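Local coordinates for PixA inclusion body protein (Burkholderia cenocepacia, PDB 4LZK) that is of unknown function but belongs to the PixA inclusion body protein family and packs against a second copy of itself in the crystal, at the interface of chains A and B. Numbering follows the deposited sequence. Chains: chain A/B, PixA inclusion body protein.

Contact 1: the interface of chains A and B. Residues chain A 29, 89-90, 93; chain B 21-22, 85.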
loop_
_atom_site.group_PDB
_atom_site.type_symbol
_atom_site.label_atom_id
_atom_site.label_comp_id
_atom_site.label_asym_id
_atom_site.label_seq_id
_atom_site.Cartn_x
_atom_site.Cartn_y
_atom_site.Cartn_z
ATOM N N ASN A 29 4.601 -22.222 4.534
ATOM C CA ASN A 29 5.868 -22.379 5.350
ATOM C C ASN A 29 5.843 -21.469 6.593
ATOM O O ASN A 29 6.273 -21.838 7.695
ATOM C CB ASN A 29 7.120 -22.095 4.523
ATOM C CG ASN A 29 7.489 -23.234 3.527
ATOM O OD1 ASN A 29 7.216 -24.425 3.743
ATOM N ND2 ASN A 29 8.160 -22.851 2.440
ATOM N N LEU A 89 1.795 -20.711 -1.939
ATOM C CA LEU A 89 2.770 -19.971 -2.771
ATOM C C LEU A 89 3.436 -20.837 -3.848
ATOM O O LEU A 89 4.016 -20.311 -4.772
ATOM C CB LEU A 89 3.866 -19.355 -1.889
ATOM C CG LEU A 89 3.415 -18.098 -1.184
ATOM C CD1 LEU A 89 4.334 -17.768 0.008
ATOM C CD2 LEU A 89 3.467 -16.966 -2.215
ATOM N N ALA A 90 3.421 -22.170 -3.656
ATOM C CA ALA A 90 3.958 -23.097 -4.640
ATOM C C ALA A 90 2.801 -23.790 -5.314
ATOM O O ALA A 90 2.970 -24.876 -5.926
ATOM C CB ALA A 90 4.940 -24.127 -4.023
ATOM N N SER A 93 1.676 -27.546 -4.995
ATOM C CA SER A 93 2.472 -28.584 -5.604
ATOM C C SER A 93 3.297 -29.345 -4.598
ATOM O O SER A 93 3.767 -30.424 -4.940
ATOM C CB SER A 93 3.405 -27.969 -6.648
ATOM O OG SER A 93 4.420 -27.178 -6.088
ATOM N N GLN B 21 9.762 -18.569 -2.371
ATOM C CA GLN B 21 8.831 -18.977 -3.358
ATOM C C GLN B 21 8.075 -17.783 -3.897
ATOM O O GLN B 21 7.554 -16.944 -3.131
ATOM C CB GLN B 21 7.829 -19.956 -2.708
ATOM C CG GLN B 21 8.381 -21.236 -2.093
ATOM C CD GLN B 21 7.359 -21.818 -1.088
ATOM O OE1 GLN B 21 7.021 -21.168 -0.057
ATOM N NE2 GLN B 21 6.914 -22.997 -1.338
ATOM N N ILE B 22 7.912 -17.736 -5.229
ATOM C CA ILE B 22 7.276 -16.617 -5.805
ATOM C C ILE B 22 6.111 -17.144 -6.645
ATOM O O ILE B 22 6.322 -18.066 -7.364
ATOM C CB ILE B 22 8.236 -15.746 -6.694
ATOM C CG1 ILE B 22 9.447 -15.195 -5.930
ATOM C CG2 ILE B 22 7.464 -14.642 -7.372
ATOM C CD1 ILE B 22 10.510 -14.643 -6.891
HETATM N N MSE B 85 6.536 -19.617 -10.000
HETATM C CA MSE B 85 5.409 -20.323 -10.643
HETATM C C MSE B 85 4.357 -19.359 -11.027
HETATM O O MSE B 85 4.310 -18.252 -10.499
HETATM C CB MSE B 85 4.816 -21.395 -9.695
HETATM C CG MSE B 85 5.858 -22.309 -9.161
HETATM SE SE MSE B 85 5.156 -23.791 -8.039
HETATM C CE MSE B 85 4.178 -24.715 -9.449
HETATM O O HOH W 1 6.304 -20.661 -6.306
HETATM O O HOH W 2 5.125 -20.946 2.220
#

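Contact 2: the interface of chains A and B. Residues chain A 21, 23, 85, 119, 143; chain B 90-91, 93.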
loop_
_atom_site.group_PDB
_atom_site.type_symbol
_atom_site.label_atom_id
_atom_site.label_comp_id
_atom_site.label_asym_id
_atom_site.label_seq_id
_atom_site.Cartn_x
_atom_site.Cartn_y
_atom_site.Cartn_z
ATOM N N GLN A 21 -13.487 -13.222 -9.575
ATOM C CA GLN A 21 -12.690 -14.385 -9.119
ATOM C C GLN A 21 -11.742 -13.919 -7.969
ATOM O O GLN A 21 -11.073 -12.845 -8.103
ATOM C CB GLN A 21 -11.913 -14.919 -10.300
ATOM C CG GLN A 21 -12.742 -15.351 -11.522
ATOM C CD GLN A 21 -11.824 -15.789 -12.712
ATOM O OE1 GLN A 21 -10.970 -15.031 -13.193
ATOM N NE2 GLN A 21 -12.009 -16.947 -13.165
ATOM N N LEU A 23 -8.642 -15.246 -5.301
ATOM C CA LEU A 23 -7.673 -16.276 -5.032
ATOM C C LEU A 23 -6.976 -15.952 -3.729
ATOM O O LEU A 23 -6.440 -14.839 -3.576
ATOM C CB LEU A 23 -6.673 -16.401 -6.133
ATOM C CG LEU A 23 -5.698 -17.540 -5.903
ATOM C CD1 LEU A 23 -6.450 -18.909 -5.975
ATOM C CD2 LEU A 23 -4.587 -17.539 -6.885
HETATM N N MSE A 85 -11.156 -19.368 -4.422
HETATM C CA MSE A 85 -10.286 -20.571 -4.428
HETATM C C MSE A 85 -9.048 -20.311 -3.611
HETATM O O MSE A 85 -8.729 -19.138 -3.303
HETATM C CB MSE A 85 -9.869 -20.912 -5.847
HETATM C CG MSE A 85 -11.082 -21.033 -6.745
HETATM SE SE MSE A 85 -10.585 -21.741 -8.461
HETATM C CE MSE A 85 -9.552 -23.337 -8.051
ATOM N N ILE A 119 -14.593 -28.425 -9.947
ATOM C CA ILE A 119 -14.256 -28.179 -11.287
ATOM C C ILE A 119 -13.316 -29.294 -11.797
ATOM O O ILE A 119 -12.282 -29.615 -11.172
ATOM C CB ILE A 119 -13.908 -26.656 -11.552
ATOM C CG1 ILE A 119 -12.718 -26.479 -12.425
ATOM C CG2 ILE A 119 -13.865 -25.759 -10.315
ATOM C CD1 ILE A 119 -13.141 -26.208 -13.840
ATOM N N PHE A 143 -10.506 -29.488 -8.857
ATOM C CA PHE A 143 -10.436 -28.267 -8.087
ATOM C C PHE A 143 -11.792 -27.994 -7.501
ATOM O O PHE A 143 -12.846 -28.479 -7.957
ATOM C CB PHE A 143 -10.066 -27.044 -9.009
ATOM C CG PHE A 143 -8.766 -27.114 -9.722
ATOM C CD1 PHE A 143 -8.656 -27.734 -10.935
ATOM C CD2 PHE A 143 -7.649 -26.462 -9.217
ATOM C CE1 PHE A 143 -7.490 -27.716 -11.642
ATOM C CE2 PHE A 143 -6.446 -26.432 -9.907
ATOM C CZ PHE A 143 -6.366 -27.045 -11.130
ATOM N N ALA B 90 -8.240 -18.267 -11.208
ATOM C CA ALA B 90 -8.920 -19.499 -10.822
ATOM C C ALA B 90 -7.985 -20.659 -10.796
ATOM O O ALA B 90 -8.357 -21.791 -11.094
ATOM C CB ALA B 90 -10.141 -19.764 -11.669
ATOM N N ASP B 91 -6.734 -20.376 -10.443
ATOM C CA ASP B 91 -5.711 -21.395 -10.214
ATOM C C ASP B 91 -5.518 -22.364 -11.354
ATOM O O ASP B 91 -5.295 -23.577 -11.129
ATOM C CB ASP B 91 -5.974 -22.155 -8.902
ATOM C CG ASP B 91 -4.710 -22.790 -8.365
ATOM O OD1 ASP B 91 -3.609 -22.321 -8.755
ATOM O OD2 ASP B 91 -4.783 -23.733 -7.566
ATOM N N SER B 93 -7.611 -23.611 -13.298
ATOM C CA SER B 93 -8.721 -24.612 -13.354
ATOM C C SER B 93 -9.565 -24.471 -14.669
ATOM O O SER B 93 -10.241 -25.367 -15.044
ATOM C CB SER B 93 -9.620 -24.483 -12.136
ATOM O OG SER B 93 -10.313 -23.275 -12.128
#

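Contact 1: the interface of chains A and B
B:Gln21 reaches across to A:Asn29 and lies beside the A:Leu89-A:Ala90 loop. Its chain runs extended beyond CG, which carries the amide out to A:Asn29. The two side chains cross obliquely, yet their amide planes are 18° apart. The amide nitrogen ND2 of A:Asn29 is 3.2 Å from the amide oxygen OE1 of B:Gln21, a close polar approach. A water bridges the same pair: it is held by the backbone N of A:Asn29, near the start of helix 28-34, and by B:Gln21 OE1. On the other branch, NE2 of B:Gln21 sits 3.5 Å from the methyl CB of A:Ala90. The aliphatic part packs too, B:Gln21 CB meeting A:Leu89 CB at 4.1 Å. A second water joins the backbone oxygens of A:Leu89 and B:Ile22, so strand 19-26 of chain B is tied to the loop through solvent.

Selenomethionine B:Met85, on strand 81-88, bends at chi3 (66°) and brings its selenium to the alanine. SE comes to 3.2 Å from the backbone O of A:Ala90, with CA of the same residue a little farther off. The patch is part of a two-fold symmetric interface, which may or may not form outside the crystal. Within chain A, the hydroxyl OG of A:Ser93 holds that same oxygen, donating to the backbone O of A:Ala90 at 2.7 Å, tilted 16° from the carbonyl plane.

Contact 2: the interface of chains A and B
B:Ser93 packs against A:Phe143 and A:Ile119, on the strand surface of chain A. The phenylalanine is followed here from its root. CB lies 4.1 Å from CB of B:Ser93. CG is directed away from the carbonyl carbon (chi1 -60°), which swings the ring towards the loop of chain B. CG and CD1 then meet the serine CB, CD1 at 3.6 Å. That carbon rests over one face of the ring, offset toward the rim, as a CH-pi contact 3.7 Å from the ring centroid. CE1 meets the serine CA. On the other flank, CD2 nears the backbone O of B:Asp91, and CE2 comes to 3.3 Å from it. CZ, at the far end, approaches the same oxygen. The side chains of A:Phe143 and B:Asp91 cross at about a right angle, ring and carboxylate planes 79° apart, and OD2 lies near CE2.

A:Ile119 meets the serine from a second direction, beside the ring, its CG1 3.7 Å from B:Ser93 CB. The selenomethionine A:Met85 bends at chi3 (51°) so that its methyl CE lies 3.9 Å from CB of B:Asp91. A:Gln21 flanks the loop, its NE2 3.7 Å from CB of B:Ala90. The site thus seats one protomer's loop on the strands of the other, largely by apolar and CH-pi packing among these residues, and probably helps hold the pair together.

The C-alpha centres of contact 1 and contact 2 lie about 16 Å apart. Both belong to one two-fold symmetric interface. Contact 1 uses B:Gln21, B:Met85, A:Ala90 and A:Ser93; contact 2 uses the same residues with the chains exchanged. Contact 1 sets the loop of chain A on strands 19-26 and 81-88 of chain B, and contact 2 does the reverse. Contact 1 adds helix 28-34, while contact 2 extends to strands 115-119 and 143-149. Each copy gives a loop and receives one. This would suit a two-fold pair within the six-copy deposited assembly, although the structure alone does not show whether it forms in solution.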